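Local coordinates for probable secreted solute-binding lipoprotein (Streptomyces coelicolor, PDB 3I3V), which probably binds an extracellular solute and hands it to a membrane transporter, as a lipoprotein of the bacterial solute-binding family, at residues 164-169 with 234-239; 156-161 with 221-226. All coordinates share one frame; numbering follows the deposited sequence.

Contact 1 of 2, residues 164-169 with 234-239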
ATOM      1  N   PRO C 164      53.154  45.552 -29.049  1.00 33.32           N
ATOM      2  CA  PRO C 164      52.135  45.313 -28.021  1.00 32.09           C
ATOM      3  C   PRO C 164      50.879  44.624 -28.561  1.00 31.85           C
ATOM      4  O   PRO C 164      50.857  43.392 -28.673  1.00 33.37           O
ATOM      5  CB  PRO C 164      51.870  46.713 -27.467  1.00 33.11           C
ATOM      6  CG  PRO C 164      52.081  47.580 -28.658  1.00 35.54           C
ATOM      7  CD  PRO C 164      53.333  46.997 -29.277  1.00 33.30           C
ATOM      8  N   VAL C 165      49.835  45.389 -28.883  1.00 29.24           N
ATOM      9  CA  VAL C 165      48.610  44.781 -29.414  1.00 29.46           C
ATOM     10  C   VAL C 165      48.616  44.802 -30.940  1.00 30.06           C
ATOM     11  O   VAL C 165      48.782  45.850 -31.562  1.00 30.59           O
ATOM     12  CB  VAL C 165      47.307  45.502 -28.932  1.00 28.13           C
ATOM     13  CG1 VAL C 165      46.091  44.755 -29.439  1.00 31.66           C
ATOM     14  CG2 VAL C 165      47.248  45.561 -27.419  1.00 30.05           C
ATOM     15  N   THR C 166      48.446  43.637 -31.548  1.00 30.42           N
ATOM     16  CA  THR C 166      48.409  43.576 -32.998  1.00 29.16           C
ATOM     17  C   THR C 166      46.950  43.423 -33.437  1.00 30.43           C
ATOM     18  O   THR C 166      46.174  42.688 -32.825  1.00 28.97           O
ATOM     19  CB  THR C 166      49.244  42.397 -33.533  1.00 29.24           C
ATOM     20  OG1 THR C 166      49.202  42.386 -34.965  1.00 26.79           O
ATOM     21  CG2 THR C 166      48.712  41.078 -32.991  1.00 27.24           C
ATOM     22  N   VAL C 167      46.572  44.142 -34.485  1.00 30.81           N
ATOM     23  CA  VAL C 167      45.209  44.081 -34.985  1.00 31.05           C
ATOM     24  C   VAL C 167      45.152  44.646 -36.400  1.00 33.20           C
ATOM     25  O   VAL C 167      45.918  45.544 -36.749  1.00 31.98           O
ATOM     26  CB  VAL C 167      44.247  44.876 -34.059  1.00 31.54           C
ATOM     27  CG1 VAL C 167      44.632  46.351 -34.041  1.00 30.16           C
ATOM     28  CG2 VAL C 167      42.804  44.693 -34.516  1.00 31.02           C
ATOM     29  N   GLY C 168      44.253  44.102 -37.217  1.00 34.48           N
ATOM     30  CA  GLY C 168      44.118  44.574 -38.587  1.00 33.78           C
ATOM     31  C   GLY C 168      43.251  45.816 -38.646  1.00 33.20           C
ATOM     32  O   GLY C 168      42.031  45.733 -38.784  1.00 33.42           O
ATOM     33  N   GLY C 169      43.884  46.975 -38.536  1.00 31.79           N
ATOM     34  CA  GLY C 169      43.138  48.213 -38.568  1.00 33.15           C
ATOM     35  C   GLY C 169      42.453  48.523 -39.884  1.00 32.21           C
ATOM     36  O   GLY C 169      41.627  49.431 -39.941  1.00 32.40           O
ATOM     37  N   THR C 234      47.404  37.830 -37.344  1.00 42.01           N
ATOM     38  CA  THR C 234      47.607  36.408 -37.110  1.00 41.20           C
ATOM     39  C   THR C 234      49.084  36.019 -37.208  1.00 41.94           C
ATOM     40  O   THR C 234      49.570  35.201 -36.430  1.00 43.04           O
ATOM     41  CB  THR C 234      46.782  35.594 -38.118  1.00 40.25           C
ATOM     42  OG1 THR C 234      45.418  35.567 -37.685  1.00 41.35           O
ATOM     43  CG2 THR C 234      47.320  34.175 -38.253  1.00 40.18           C
ATOM     44  N   THR C 235      49.796  36.604 -38.162  1.00 40.61           N
ATOM     45  CA  THR C 235      51.208  36.302 -38.325  1.00 42.12           C
ATOM     46  C   THR C 235      52.033  36.875 -37.179  1.00 42.13           C
ATOM     47  O   THR C 235      52.782  36.152 -36.535  1.00 42.62           O
ATOM     48  CB  THR C 235      51.759  36.856 -39.669  1.00 42.25           C
ATOM     49  OG1 THR C 235      51.401  35.969 -40.735  1.00 42.88           O
ATOM     50  CG2 THR C 235      53.270  36.984 -39.623  1.00 42.20           C
ATOM     51  N   GLN C 236      51.887  38.175 -36.926  1.00 42.79           N
ATOM     52  CA  GLN C 236      52.645  38.837 -35.863  1.00 41.34           C
ATOM     53  C   GLN C 236      52.563  38.139 -34.514  1.00 41.27           C
ATOM     54  O   GLN C 236      53.559  38.048 -33.799  1.00 41.06           O
ATOM     55  CB  GLN C 236      52.202  40.295 -35.711  1.00 39.93           C
ATOM     56  CG  GLN C 236      52.696  41.191 -36.829  1.00 38.36           C
ATOM     57  CD  GLN C 236      52.390  42.659 -36.599  1.00 38.51           C
ATOM     58  OE1 GLN C 236      52.721  43.504 -37.427  1.00 39.59           O
ATOM     59  NE2 GLN C 236      51.756  42.967 -35.478  1.00 36.84           N
ATOM     60  N   PHE C 237      51.382  37.643 -34.164  1.00 41.04           N
ATOM     61  CA  PHE C 237      51.224  36.958 -32.890  1.00 40.60           C
ATOM     62  C   PHE C 237      51.802  35.535 -32.909  1.00 41.85           C
ATOM     63  O   PHE C 237      52.425  35.107 -31.938  1.00 41.01           O
ATOM     64  CB  PHE C 237      49.749  36.926 -32.486  1.00 36.37           C
ATOM     65  CG  PHE C 237      49.521  36.437 -31.083  1.00 34.37           C
ATOM     66  CD1 PHE C 237      49.446  35.075 -30.804  1.00 33.95           C
ATOM     67  CD2 PHE C 237      49.405  37.340 -30.035  1.00 32.68           C
ATOM     68  CE1 PHE C 237      49.256  34.623 -29.499  1.00 31.96           C
ATOM     69  CE2 PHE C 237      49.218  36.902 -28.733  1.00 32.47           C
ATOM     70  CZ  PHE C 237      49.142  35.536 -28.463  1.00 31.91           C
ATOM     71  N   ASN C 238      51.604  34.815 -34.012  1.00 42.67           N
ATOM     72  CA  ASN C 238      52.100  33.441 -34.135  1.00 42.91           C
ATOM     73  C   ASN C 238      53.611  33.299 -34.152  1.00 41.83           C
ATOM     74  O   ASN C 238      54.140  32.308 -33.668  1.00 42.18           O
ATOM     75  CB  ASN C 238      51.501  32.772 -35.371  1.00 41.63           C
ATOM     76  CG  ASN C 238      50.046  32.446 -35.181  1.00 41.86           C
ATOM     77  OD1 ASN C 238      49.481  32.724 -34.121  1.00 39.95           O
ATOM     78  ND2 ASN C 238      49.424  31.853 -36.196  1.00 41.85           N
ATOM     79  N   THR C 239      54.301  34.282 -34.716  1.00 42.49           N
ATOM     80  CA  THR C 239      55.760  34.263 -34.753  1.00 43.15           C
ATOM     81  C   THR C 239      56.269  34.999 -33.512  1.00 43.52           C
ATOM     82  O   THR C 239      57.472  35.189 -33.324  1.00 44.32           O
ATOM     83  CB  THR C 239      56.312  34.964 -36.013  1.00 43.59           C
ATOM     84  OG1 THR C 239      55.866  36.325 -36.041  1.00 42.76           O
ATOM     85  CG2 THR C 239      55.843  34.241 -37.273  1.00 42.57           C
TER

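Contact 2 of 2, residues 156-161 with 221-226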
ATOM      1  N   LYS C 156      56.700  49.044 -21.893  1.00 37.62           N
ATOM      2  CA  LYS C 156      57.706  48.041 -21.566  1.00 39.89           C
ATOM      3  C   LYS C 156      57.968  47.108 -22.740  1.00 39.51           C
ATOM      4  O   LYS C 156      59.120  46.841 -23.077  1.00 40.49           O
ATOM      5  CB  LYS C 156      57.274  47.229 -20.344  1.00 41.23           C
ATOM      6  CG  LYS C 156      57.423  47.977 -19.026  1.00 45.08           C
ATOM      7  CD  LYS C 156      57.175  47.046 -17.851  1.00 50.12           C
ATOM      8  CE  LYS C 156      58.016  47.434 -16.635  1.00 51.01           C
ATOM      9  NZ  LYS C 156      57.665  48.777 -16.102  1.00 52.92           N
ATOM     10  N   LEU C 157      56.896  46.622 -23.362  1.00 38.67           N
ATOM     11  CA  LEU C 157      57.005  45.727 -24.515  1.00 36.03           C
ATOM     12  C   LEU C 157      57.788  46.354 -25.669  1.00 34.00           C
ATOM     13  O   LEU C 157      58.685  45.735 -26.230  1.00 33.03           O
ATOM     14  CB  LEU C 157      55.611  45.323 -24.999  1.00 35.27           C
ATOM     15  CG  LEU C 157      54.856  44.268 -24.188  1.00 36.33           C
ATOM     16  CD1 LEU C 157      53.372  44.329 -24.510  1.00 35.03           C
ATOM     17  CD2 LEU C 157      55.414  42.883 -24.516  1.00 35.59           C
ATOM     18  N   ARG C 158      57.441  47.582 -26.029  1.00 35.52           N
ATOM     19  CA  ARG C 158      58.130  48.276 -27.118  1.00 35.96           C
ATOM     20  C   ARG C 158      59.613  48.496 -26.799  1.00 37.78           C
ATOM     21  O   ARG C 158      60.450  48.499 -27.702  1.00 36.43           O
ATOM     22  CB  ARG C 158      57.455  49.629 -27.400  1.00 35.07           C
ATOM     23  CG  ARG C 158      56.237  49.567 -28.308  1.00 33.83           C
ATOM     24  CD  ARG C 158      55.535  50.911 -28.333  1.00 35.60           C
ATOM     25  NE  ARG C 158      54.396  50.947 -29.244  1.00 34.97           N
ATOM     26  CZ  ARG C 158      54.494  51.089 -30.561  1.00 33.53           C
ATOM     27  NH1 ARG C 158      55.679  51.212 -31.139  1.00 31.82           N
ATOM     28  NH2 ARG C 158      53.400  51.110 -31.301  1.00 33.82           N
ATOM     29  N   ALA C 159      59.928  48.674 -25.515  1.00 39.65           N
ATOM     30  CA  ALA C 159      61.305  48.897 -25.072  1.00 42.25           C
ATOM     31  C   ALA C 159      62.218  47.720 -25.392  1.00 44.17           C
ATOM     32  O   ALA C 159      63.420  47.904 -25.584  1.00 44.66           O
ATOM     33  CB  ALA C 159      61.335  49.185 -23.572  1.00 42.64           C
ATOM     34  N   LYS C 160      61.652  46.515 -25.440  1.00 44.39           N
ATOM     35  CA  LYS C 160      62.429  45.326 -25.757  1.00 45.43           C
ATOM     36  C   LYS C 160      62.271  45.027 -27.242  1.00 45.58           C
ATOM     37  O   LYS C 160      62.721  43.991 -27.733  1.00 45.37           O
ATOM     38  CB  LYS C 160      61.953  44.123 -24.935  1.00 47.83           C
ATOM     39  CG  LYS C 160      61.878  44.368 -23.427  1.00 52.01           C
ATOM     40  CD  LYS C 160      63.183  44.914 -22.843  1.00 53.62           C
ATOM     41  CE  LYS C 160      64.349  43.957 -23.038  1.00 56.09           C
ATOM     42  NZ  LYS C 160      65.599  44.517 -22.447  1.00 57.48           N
ATOM     43  N   GLY C 161      61.616  45.942 -27.949  1.00 46.09           N
ATOM     44  CA  GLY C 161      61.411  45.778 -29.377  1.00 44.61           C
ATOM     45  C   GLY C 161      60.298  44.818 -29.745  1.00 43.84           C
ATOM     46  O   GLY C 161      60.289  44.273 -30.854  1.00 45.48           O
ATOM     47  N   PHE C 221      48.900  49.951 -29.866  1.00 30.31           N
ATOM     48  CA  PHE C 221      48.794  49.101 -31.049  1.00 29.27           C
ATOM     49  C   PHE C 221      50.109  49.078 -31.797  1.00 30.61           C
ATOM     50  O   PHE C 221      50.919  49.990 -31.655  1.00 30.82           O
ATOM     51  CB  PHE C 221      47.675  49.611 -31.964  1.00 26.83           C
ATOM     52  CG  PHE C 221      46.344  49.657 -31.290  1.00 26.16           C
ATOM     53  CD1 PHE C 221      45.731  48.485 -30.867  1.00 25.17           C
ATOM     54  CD2 PHE C 221      45.749  50.867 -30.980  1.00 23.87           C
ATOM     55  CE1 PHE C 221      44.557  48.519 -30.145  1.00 24.42           C
ATOM     56  CE2 PHE C 221      44.568  50.906 -30.255  1.00 25.90           C
ATOM     57  CZ  PHE C 221      43.973  49.728 -29.834  1.00 24.92           C
ATOM     58  N   ALA C 222      50.319  48.029 -32.586  1.00 31.77           N
ATOM     59  CA  ALA C 222      51.539  47.886 -33.377  1.00 33.13           C
ATOM     60  C   ALA C 222      51.699  49.088 -34.298  1.00 33.72           C
ATOM     61  O   ALA C 222      50.710  49.703 -34.706  1.00 33.01           O
ATOM     62  CB  ALA C 222      51.476  46.604 -34.211  1.00 31.57           C
ATOM     63  N   ASP C 223      52.942  49.428 -34.625  1.00 35.12           N
ATOM     64  CA  ASP C 223      53.179  50.552 -35.516  1.00 36.64           C
ATOM     65  C   ASP C 223      52.459  50.263 -36.832  1.00 37.85           C
ATOM     66  O   ASP C 223      52.435  49.123 -37.292  1.00 38.85           O
ATOM     67  CB  ASP C 223      54.680  50.739 -35.787  1.00 38.35           C
ATOM     68  CG  ASP C 223      55.459  51.224 -34.559  1.00 38.73           C
ATOM     69  OD1 ASP C 223      54.954  52.096 -33.822  1.00 38.21           O
ATOM     70  OD2 ASP C 223      56.593  50.742 -34.345  1.00 40.56           O
ATOM     71  N   LYS C 224      51.839  51.284 -37.412  1.00 37.82           N
ATOM     72  CA  LYS C 224      51.149  51.135 -38.688  1.00 40.08           C
ATOM     73  C   LYS C 224      49.895  50.242 -38.674  1.00 38.73           C
ATOM     74  O   LYS C 224      49.441  49.789 -39.719  1.00 37.67           O
ATOM     75  CB  LYS C 224      52.151  50.625 -39.735  1.00 40.83           C
ATOM     76  CG  LYS C 224      53.426  51.465 -39.801  1.00 46.38           C
ATOM     77  CD  LYS C 224      54.323  51.143 -41.003  1.00 50.62           C
ATOM     78  CE  LYS C 224      54.822  49.700 -41.004  1.00 52.98           C
ATOM     79  NZ  LYS C 224      53.810  48.741 -41.546  1.00 56.57           N
ATOM     80  N   ALA C 225      49.336  50.001 -37.493  1.00 40.34           N
ATOM     81  CA  ALA C 225      48.147  49.155 -37.349  1.00 39.11           C
ATOM     82  C   ALA C 225      47.030  49.495 -38.337  1.00 38.32           C
ATOM     83  O   ALA C 225      46.250  48.626 -38.717  1.00 37.75           O
ATOM     84  CB  ALA C 225      47.615  49.250 -35.915  1.00 37.31           C
ATOM     85  N   GLN C 226      46.961  50.759 -38.741  1.00 37.07           N
ATOM     86  CA  GLN C 226      45.938  51.240 -39.668  1.00 38.58           C
ATOM     87  C   GLN C 226      45.943  50.537 -41.020  1.00 37.25           C
ATOM     88  O   GLN C 226      44.922  50.502 -41.710  1.00 39.23           O
ATOM     89  CB  GLN C 226      46.104  52.743 -39.889  1.00 40.95           C
ATOM     90  CG  GLN C 226      46.815  53.433 -38.749  1.00 46.10           C
ATOM     91  CD  GLN C 226      48.211  53.896 -39.121  1.00 45.99           C
ATOM     92  OE1 GLN C 226      49.018  54.225 -38.250  1.00 50.20           O
ATOM     93  NE2 GLN C 226      48.495  53.948 -40.415  1.00 45.84           N
TER

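Contact 1 of 2, residues 164-169 with 234-239
Thr166 meets Gln236 and Phe237 of helix 230-238, and through it alone the segment 164-169 touches 234-239. Ahead of it in the strand, Pro164 packs on Ala154 of helix 147-159, and Val165, with its CB directed away from helix 230-238, packs on Val220 and Trp268. Thr166 faces the helix instead, and its CA lies 7.0 Å from CA of Gln236. The hydroxyl is set anti to the backbone N (chi1 -179°), which carries OG1 out to the end of the glutamine amide and puts CG2 between the backbone N and the carbonyl carbon. OG1 of Thr166 comes within 2.7 Å of NE2 of Gln236, but the angle is too poor for a hydrogen bond. CB of Thr166 is also close, 3.2 Å from NE2 of Gln236. Gln236 reaches this point with its chain extended beyond CG (chi2 -174°), so that its far end, rather than its stem, makes the nearest approach. The methyl branch works separately: CG2 of Thr166 rests 4.3 Å from CB of Phe237, a loose apolar touch at the root of the ring. Backbone bonds place this pair in a long, all-helical crossover between two neighbouring parallel strands, in one lobe of the periplasmic-binding-protein fold. Thr166 and Pro164 pair with Val244 of the parallel strand 242-246; helix 230-238 is the last helix before that strand, and Gln236 is bonded through its backbone to Ala242. The helix thus lies against the two strands, with Ala242 touched by both Thr166 and Gln236. Past Thr166 the chain leaves the helix: Val167 packs on Thr173 and Leu177 of helix 172-182, and Gly168 centres an inverse gamma turn, its carbonyl O accepting a hydrogen bond from OG1 of Thr173.

Contact 2 of 2, residues 156-161 with 221-226
Arg158 reaches out from the last full turn of helix 147-159 to grip the loop at Phe221 and Asp223. Its chain is extended from CG to NE, and the guanidinium is held at several points along its edge. NE of Arg158 is hydrogen-bonded to O of Gly219, and NH2 of Arg158 adds a weak, bent bond of 2.7 Å to O of Phe221 (angle 125°). This is the closer-packed side: Phe221 is buried, its CB directed away from the helix and its ring packed edge-to-face on Phe377 and against Leu177 and Ile181, while Pro164 packs on Arg158 itself.

The other side is looser and faces solvent. There Asp223 makes a salt bridge in which both terminal nitrogens converge on one carboxylate oxygen, NH1 of Arg158 at 2.9 Å and NH2 of Arg158 at 3.1 Å from OD1 of Asp223. They come from the same face of the carboxylate and well above its plane, although OD1 lies near the guanidinium plane. With the two planes 51° apart, the pairing is far from the flat, side-by-side form, and OD2 of Asp223 takes no more than a weak bond from NH1 of Arg158 at 3.4 Å. Together the carbonyls of Gly219 and Phe221 and the carboxylate of Asp223 fix the rotation of the guanidinium.

The bridge joins a beta turn to a helix end. Asp223 occupies a corner of the type II beta turn from Ala222 to Ala225, and the helix is closed by a Schellman motif: Gly161, at positive phi, is the C-prime residue, its N bonds to O of Arg158, and N of Ile162 bonds to O of Leu157.

How the contacts relate
Contacts 1 and 2 have centres 10 Å apart, and their segments alternate along the chain: helix 147-159 runs on into strand 163-166, and the 221-226 loop precedes helix 230-238. They are stitched together where the strand passes the loop, with O of Val165 2.9 Å from N of Ala222 in a probable hydrogen bond. Near it, CB of Ala222 lies 3.9 Å from NE2 of Gln236, and CB of Val165 lies 3.9 Å from CD1 of Phe221. Contact 1 is buried, its centre about 19 Å from the centre of the chain, whereas contact 2, its centre about 27 Å from the centre of the chain, is partly buried and lies nearer the periphery.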